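Local structure of chitinase (Chromobacterium violaceum, 4TXG) at residues A[326-329]-A[330-333]; A[525-529]-A[530-534]; A[771-775]-A[776-780]. The protein probably hydrolyses glycosidic bonds of chitin as a family 18 glycoside hydrolase and carries regions related to carbohydrate binding. All blocks are in the same frame, centred on the assembly; numbering follows the deposited sequence.

Interaction 1 (A[326-329]-A[330-333])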
loop_
_atom_site.group_PDB
_atom_site.type_symbol
_atom_site.label_atom_id
_atom_site.label_comp_id
_atom_site.label_asym_id
_atom_site.label_seq_id
_atom_site.Cartn_x
_atom_site.Cartn_y
_atom_site.Cartn_z
ATOM N N LEU A 326 10.202 -18.129 2.326
ATOM C CA LEU A 326 10.816 -18.714 1.135
ATOM C C LEU A 326 11.906 -17.824 0.523
ATOM O O LEU A 326 12.698 -18.285 -0.301
ATOM C CB LEU A 326 9.736 -18.994 0.084
ATOM C CG LEU A 326 8.707 -20.053 0.484
ATOM C CD1 LEU A 326 7.616 -20.123 -0.568
ATOM C CD2 LEU A 326 9.389 -21.391 0.647
ATOM N N ASP A 327 11.928 -16.553 0.918
ATOM C CA ASP A 327 12.864 -15.569 0.380
ATOM C C ASP A 327 14.025 -15.220 1.317
ATOM O O ASP A 327 14.884 -14.421 0.955
ATOM C CB ASP A 327 12.120 -14.273 0.049
ATOM C CG ASP A 327 11.057 -14.464 -1.003
ATOM O OD1 ASP A 327 11.159 -15.441 -1.774
ATOM O OD2 ASP A 327 10.128 -13.629 -1.070
ATOM N N TRP A 328 14.056 -15.796 2.513
ATOM C CA TRP A 328 15.013 -15.335 3.529
ATOM C C TRP A 328 16.480 -15.470 3.129
ATOM O O TRP A 328 17.299 -14.631 3.511
ATOM C CB TRP A 328 14.778 -16.069 4.850
ATOM C CG TRP A 328 13.555 -15.600 5.561
ATOM C CD1 TRP A 328 12.745 -14.562 5.201
ATOM C CD2 TRP A 328 12.989 -16.158 6.754
ATOM N NE1 TRP A 328 11.711 -14.434 6.101
ATOM C CE2 TRP A 328 11.837 -15.403 7.061
ATOM C CE3 TRP A 328 13.346 -17.221 7.593
ATOM C CZ2 TRP A 328 11.039 -15.677 8.171
ATOM C CZ3 TRP A 328 12.548 -17.494 8.695
ATOM C CH2 TRP A 328 11.407 -16.726 8.972
ATOM N N THR A 329 16.819 -16.497 2.354
ATOM C CA THR A 329 18.208 -16.648 1.918
ATOM C C THR A 329 18.637 -15.483 1.022
ATOM O O THR A 329 19.826 -15.184 0.913
ATOM C CB THR A 329 18.439 -17.974 1.174
ATOM O OG1 THR A 329 17.732 -17.965 -0.074
ATOM C CG2 THR A 329 17.968 -19.146 2.030
ATOM N N PHE A 330 17.667 -14.821 0.395
ATOM C CA PHE A 330 17.955 -13.619 -0.382
ATOM C C PHE A 330 17.824 -12.361 0.461
ATOM O O PHE A 330 18.691 -11.483 0.436
ATOM C CB PHE A 330 17.017 -13.495 -1.588
ATOM C CG PHE A 330 17.221 -14.559 -2.622
ATOM C CD1 PHE A 330 18.284 -14.476 -3.512
ATOM C CD2 PHE A 330 16.351 -15.634 -2.715
ATOM C CE1 PHE A 330 18.482 -15.455 -4.466
ATOM C CE2 PHE A 330 16.542 -16.621 -3.672
ATOM C CZ PHE A 330 17.611 -16.529 -4.547
ATOM N N SER A 331 16.715 -12.259 1.183
ATOM C CA SER A 331 16.375 -11.005 1.838
ATOM C C SER A 331 17.282 -10.727 3.033
ATOM O O SER A 331 17.763 -9.612 3.203
ATOM C CB SER A 331 14.901 -11.008 2.269
ATOM O OG SER A 331 14.632 -12.053 3.190
ATOM N N ASN A 332 17.518 -11.736 3.859
ATOM C CA ASN A 332 18.326 -11.531 5.056
ATOM C C ASN A 332 19.797 -11.231 4.730
ATOM O O ASN A 332 20.509 -10.631 5.534
ATOM C CB ASN A 332 18.202 -12.744 5.986
ATOM C CG ASN A 332 16.851 -12.800 6.688
ATOM O OD1 ASN A 332 16.141 -11.793 6.771
ATOM N ND2 ASN A 332 16.491 -13.977 7.203
ATOM N N ALA A 333 20.244 -11.618 3.540
ATOM C CA ALA A 333 21.608 -11.337 3.119
ATOM C C ALA A 333 21.761 -9.906 2.586
ATOM O O ALA A 333 22.870 -9.449 2.319
ATOM C CB ALA A 333 22.045 -12.353 2.053
#

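Interaction 2 (A[525-529]-A[530-534]). With CS (cesium ion), chain C.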
loop_
_atom_site.group_PDB
_atom_site.type_symbol
_atom_site.label_atom_id
_atom_site.label_comp_id
_atom_site.label_asym_id
_atom_site.label_seq_id
_atom_site.Cartn_x
_atom_site.Cartn_y
_atom_site.Cartn_z
ATOM N N ALA A 525 -18.832 -15.212 3.595
ATOM C CA ALA A 525 -19.064 -14.732 4.956
ATOM C C ALA A 525 -20.506 -14.248 5.149
ATOM O O ALA A 525 -21.087 -14.416 6.220
ATOM C CB ALA A 525 -18.078 -13.616 5.300
ATOM N N LYS A 526 -21.080 -13.645 4.112
ATOM C CA LYS A 526 -22.470 -13.200 4.180
ATOM C C LYS A 526 -23.429 -14.394 4.225
ATOM O O LYS A 526 -24.453 -14.346 4.915
ATOM C CB LYS A 526 -22.795 -12.267 3.003
ATOM C CG LYS A 526 -22.218 -10.853 3.187
ATOM C CD LYS A 526 -23.027 -10.116 4.251
ATOM C CE LYS A 526 -22.232 -9.062 5.007
ATOM N NZ LYS A 526 -23.050 -8.496 6.147
ATOM N N ASN A 527 -23.111 -15.463 3.500
ATOM C CA ASN A 527 -23.910 -16.685 3.601
ATOM C C ASN A 527 -23.799 -17.336 4.984
ATOM O O ASN A 527 -24.799 -17.792 5.537
ATOM C CB ASN A 527 -23.515 -17.685 2.512
ATOM C CG ASN A 527 -24.092 -17.310 1.153
ATOM O OD1 ASN A 527 -25.159 -16.694 1.071
ATOM N ND2 ASN A 527 -23.394 -17.683 0.082
ATOM N N LEU A 528 -22.598 -17.370 5.554
ATOM C CA LEU A 528 -22.440 -17.973 6.879
ATOM C C LEU A 528 -23.285 -17.227 7.906
ATOM O O LEU A 528 -23.925 -17.842 8.763
ATOM C CB LEU A 528 -20.970 -17.983 7.308
ATOM C CG LEU A 528 -20.076 -18.945 6.520
ATOM C CD1 LEU A 528 -18.645 -18.880 7.034
ATOM C CD2 LEU A 528 -20.621 -20.376 6.596
ATOM N N GLU A 529 -23.286 -15.900 7.798
ATOM C CA GLU A 529 -24.093 -15.030 8.659
ATOM C C GLU A 529 -25.579 -15.386 8.540
ATOM O O GLU A 529 -26.334 -15.368 9.527
ATOM C CB GLU A 529 -23.852 -13.550 8.286
ATOM C CG GLU A 529 -24.590 -12.546 9.175
ATOM C CD GLU A 529 -24.464 -11.094 8.699
ATOM O OE1 GLU A 529 -23.610 -10.800 7.828
ATOM O OE2 GLU A 529 -25.235 -10.239 9.200
ATOM N N LYS A 530 -25.982 -15.731 7.322
ATOM C CA LYS A 530 -27.368 -16.075 7.012
ATOM C C LYS A 530 -27.722 -17.516 7.352
ATOM O O LYS A 530 -28.888 -17.901 7.275
ATOM C CB LYS A 530 -27.649 -15.838 5.531
ATOM C CG LYS A 530 -27.720 -14.391 5.131
ATOM C CD LYS A 530 -29.138 -13.861 5.270
ATOM C CE LYS A 530 -30.116 -14.740 4.514
ATOM N NZ LYS A 530 -31.425 -14.061 4.279
ATOM N N GLY A 531 -26.724 -18.315 7.707
ATOM C CA GLY A 531 -26.939 -19.726 7.983
ATOM C C GLY A 531 -27.016 -20.581 6.727
ATOM O O GLY A 531 -27.669 -21.634 6.719
ATOM N N LEU A 532 -26.354 -20.121 5.668
ATOM C CA LEU A 532 -26.309 -20.821 4.383
ATOM C C LEU A 532 -24.893 -21.324 4.124
ATOM O O LEU A 532 -23.919 -20.600 4.350
ATOM C CB LEU A 532 -26.758 -19.897 3.244
ATOM C CG LEU A 532 -28.168 -19.309 3.360
ATOM C CD1 LEU A 532 -28.386 -18.240 2.297
ATOM C CD2 LEU A 532 -29.230 -20.403 3.260
ATOM N N ALA A 533 -24.768 -22.556 3.648
ATOM C CA ALA A 533 -23.441 -23.154 3.483
ATOM C C ALA A 533 -22.776 -22.720 2.185
ATOM O O ALA A 533 -21.548 -22.665 2.100
ATOM C CB ALA A 533 -23.538 -24.675 3.536
ATOM N N GLY A 534 -23.592 -22.430 1.177
ATOM C CA GLY A 534 -23.094 -22.059 -0.139
ATOM C C GLY A 534 -23.112 -23.220 -1.122
ATOM O O GLY A 534 -22.453 -24.236 -0.908
HETATM CS CS CS C . -26.733 -15.715 12.535
#

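Interaction 3 (A[771-775]-A[776-780])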
loop_
_atom_site.group_PDB
_atom_site.type_symbol
_atom_site.label_atom_id
_atom_site.label_comp_id
_atom_site.label_asym_id
_atom_site.label_seq_id
_atom_site.Cartn_x
_atom_site.Cartn_y
_atom_site.Cartn_z
ATOM N N VAL A 771 13.067 28.010 6.293
ATOM C CA VAL A 771 14.279 28.557 6.883
ATOM C C VAL A 771 13.980 29.975 7.350
ATOM O O VAL A 771 13.580 30.822 6.548
ATOM C CB VAL A 771 15.451 28.552 5.881
ATOM C CG1 VAL A 771 16.700 29.181 6.513
ATOM C CG2 VAL A 771 15.735 27.122 5.413
ATOM N N GLY A 772 14.147 30.219 8.648
ATOM C CA GLY A 772 13.899 31.528 9.218
ATOM C C GLY A 772 15.212 32.268 9.338
ATOM O O GLY A 772 16.048 31.950 10.187
ATOM N N LEU A 773 15.389 33.263 8.480
ATOM C CA LEU A 773 16.685 33.903 8.292
ATOM C C LEU A 773 16.562 35.416 8.355
ATOM O O LEU A 773 15.887 36.015 7.522
ATOM C CB LEU A 773 17.272 33.468 6.948
ATOM C CG LEU A 773 18.514 34.161 6.411
ATOM C CD1 LEU A 773 19.667 33.994 7.376
ATOM C CD2 LEU A 773 18.864 33.586 5.044
ATOM N N ASN A 774 17.217 36.026 9.341
ATOM C CA ASN A 774 17.175 37.480 9.533
ATOM C C ASN A 774 15.771 38.085 9.427
ATOM O O ASN A 774 15.564 39.076 8.730
ATOM C CB ASN A 774 18.103 38.168 8.533
ATOM C CG ASN A 774 19.557 37.822 8.764
ATOM O OD1 ASN A 774 20.333 37.673 7.819
ATOM N ND2 ASN A 774 19.933 37.677 10.030
ATOM N N GLY A 775 14.807 37.475 10.105
ATOM C CA GLY A 775 13.467 38.035 10.181
ATOM C C GLY A 775 12.497 37.640 9.078
ATOM O O GLY A 775 11.318 37.999 9.128
ATOM N N LYS A 776 12.978 36.896 8.087
ATOM C CA LYS A 776 12.132 36.479 6.971
ATOM C C LYS A 776 12.084 34.954 6.880
ATOM O O LYS A 776 13.060 34.276 7.211
ATOM C CB LYS A 776 12.642 37.085 5.657
ATOM C CG LYS A 776 11.868 36.659 4.415
ATOM C CD LYS A 776 11.522 37.850 3.530
ATOM C CE LYS A 776 12.762 38.486 2.915
ATOM N NZ LYS A 776 13.210 37.783 1.679
ATOM N N THR A 777 10.951 34.417 6.437
ATOM C CA THR A 777 10.786 32.971 6.360
ATOM C C THR A 777 10.780 32.507 4.901
ATOM O O THR A 777 9.992 32.987 4.086
ATOM C CB THR A 777 9.492 32.515 7.069
ATOM O OG1 THR A 777 9.559 32.884 8.453
ATOM C CG2 THR A 777 9.326 31.004 6.972
ATOM N N TYR A 778 11.673 31.572 4.588
ATOM C CA TYR A 778 11.859 31.079 3.225
ATOM C C TYR A 778 11.408 29.636 3.106
ATOM O O TYR A 778 11.585 28.865 4.033
ATOM C CB TYR A 778 13.335 31.166 2.815
ATOM C CG TYR A 778 13.883 32.575 2.783
ATOM C CD1 TYR A 778 14.411 33.165 3.928
ATOM C CD2 TYR A 778 13.859 33.319 1.610
ATOM C CE1 TYR A 778 14.910 34.467 3.899
ATOM C CE2 TYR A 778 14.358 34.617 1.571
ATOM C CZ TYR A 778 14.881 35.181 2.719
ATOM O OH TYR A 778 15.373 36.473 2.681
ATOM N N ALA A 779 10.842 29.272 1.961
ATOM C CA ALA A 779 10.691 27.860 1.630
ATOM C C ALA A 779 12.047 27.371 1.132
ATOM O O ALA A 779 12.979 28.165 0.999
ATOM C CB ALA A 779 9.617 27.655 0.578
ATOM N N ILE A 780 12.186 26.073 0.895
ATOM C CA ILE A 780 13.435 25.596 0.307
ATOM C C ILE A 780 13.219 25.252 -1.159
ATOM O O ILE A 780 12.128 24.866 -1.571
ATOM C CB ILE A 780 14.032 24.386 1.072
ATOM C CG1 ILE A 780 13.156 23.138 0.960
ATOM C CG2 ILE A 780 14.250 24.741 2.545
ATOM C CD1 ILE A 780 13.840 21.887 1.506
HETATM O O HOH W 1 16.281 37.369 5.057
#

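Interaction 1 (A[326-329]-A[330-333])
The carbonyl oxygen of D327 is gripped by two backbone amides from the following turn, those of F330 and S331. F330 and S331 lie in the short helix 328-331, and D327 in the 3-10 segment that leads into it, in the family 18 hydrolase part of the chain. S331 N lies 2.8 Å from D327 O, in the carbonyl plane, with an N-H...O angle of 164°. F330 N stands above that plane at 2.9 Å from the same oxygen and makes a more bent bond. One acceptor thus serves an i+3 and an i+4 donor, which fits a passage from 3-10 to alpha-helical bonding. The hydroxyl of S331 also comes back to D327 O, but at 3.3 Å this is a weak and unsettled bond. Its chi1 of 61° sets OG between the backbone N and the carbonyl carbon, where it comes within 3.3 Å of W328 CA.

The next i+4 bond runs from N332 N to W328 O at 2.9 Å. Here the side chains of W328 and N332 lie side by side and point the same way. Indole and amide planes are 29° apart. N332 ND2 lies 3.6 Å from W328 CB and next to CG, oblique to the ring. The polar ends have partners outside the turn: N332 ND2 bonds N321 OD1, and W328 NE1 bonds the carbonyl of G323. These bonds hold both groups to the preceding loop. D327 OD1 forms a salt bridge with R268, while D327, F330 and S331 all touch Y275 of helix 273-278. The F330 ring turns its edge toward D327 O. T329 OG1 approaches the ring obliquely, 3.8 Å from F330 CD2.

Interaction 2 (A[525-529]-A[530-534])
A Schellman motif closes helix 522-530 in the family 18 hydrolase part of the chain. G531 leaves the helix with a positive phi of 81°, and the chain folds back on its last turn. L532 N bonds N527 O at 2.8 Å in a nearly straight bond, although the donor stands above the carbonyl plane. G531 N reaches L528 O at 3.0 Å, from farther above its plane. One residue earlier, K530 N bonds K526 O at 3.2 Å.

The side chains of N527 and L532 cross obliquely. N527 OD1 lies 3.8 Å from L532 CD1, and L532 CB packs by N527 CB. The N527 amide is held at both ends, by Y622 N at OD1 and the Y536 hydroxyl at ND2. L532 also touches W611.

K526 NZ forms a salt bridge with E529 OE1 at 2.9 Å, using the oxygen's syn lone pair. E529 CG is anti to the backbone N (chi1 -177°), and its extended chain carries the carboxylate to the lysine. K526 also pairs with D581. E529 O binds a cesium ion at 3.0 Å, with Y555 O and S554 OG. The negative end of the helix dipole probably favours the cation, which would polarise this carbonyl.

Interaction 3 (A[771-775]-A[776-780])
Y778 CG is anti to its carbonyl carbon (chi1 -63°), which brings the ring's CD1-CE1 side to L773 CB. That CB, placed by the backbone, meets the ring obliquely, 4.0 Å from Y778 CE1. The L773 chi1 of 170° sets CG beside its own carbonyl carbon. L773 and Y778 lie diagonally across a beta hairpin of strands 767-773 and 776-780, on the same face of its sheet, in the chitinase C region. A type I' turn from L773 to K776 joins the strands, with N774 and G775 at its corners in positive phi.

L773 and K776 form the hydrogen-bonded pair next to the turn. L773 N meets K776 O at 2.8 Å, nearly along the C=O axis. The return bond, K776 N to L773 O, is longer at 3.1 Å and comes from above the carbonyl plane. V771 and Y778 make the second hydrogen-bonded pair, with both bonds at 2.8 Å. Between them G772 and T777 form a non-hydrogen-bonded pair. Here T777 CA and G772 CA give CA-H...O contacts to V771 O and K776 O.

V771, L773, K776 and Y778 start on one face of the sheet. I657 of strand 656-657 touches V771, L773 and Y778 there, and L790 also meets L773 and Y778. The methyl groups V771 CG2 and I780 CG2 touch where these side chains cross at about a right angle.

The bent K776 chain brings NZ to Y778 OH at 2.7 Å. A water at the edge of the ring, in its plane, bridges Y778 OH to the backbone: it donates to L773 O at 2.8 Å.

How the interactions relate
The three are separate local contacts: a short helix, a helix end and a hairpin. Interactions 1 and 2 lie in the family 18 hydrolase range, with nearest atoms about 27 Å apart. Interaction 3 is in the chitinase C range, and its centre is about 63 Å from that of interaction 2, across the chain's centre. Each is partly buried. Interactions 1 and 2 both rely on amides returning to carbonyls of the preceding turn. Interaction 3 instead uses paired bonds between strands, plus apolar side-chain contacts. Interaction 2 has a bound metal and a salt bridge within its helix, interaction 1 a salt bridge to an outside residue, and interaction 3 a lysine-tyrosine bond and a water bridge.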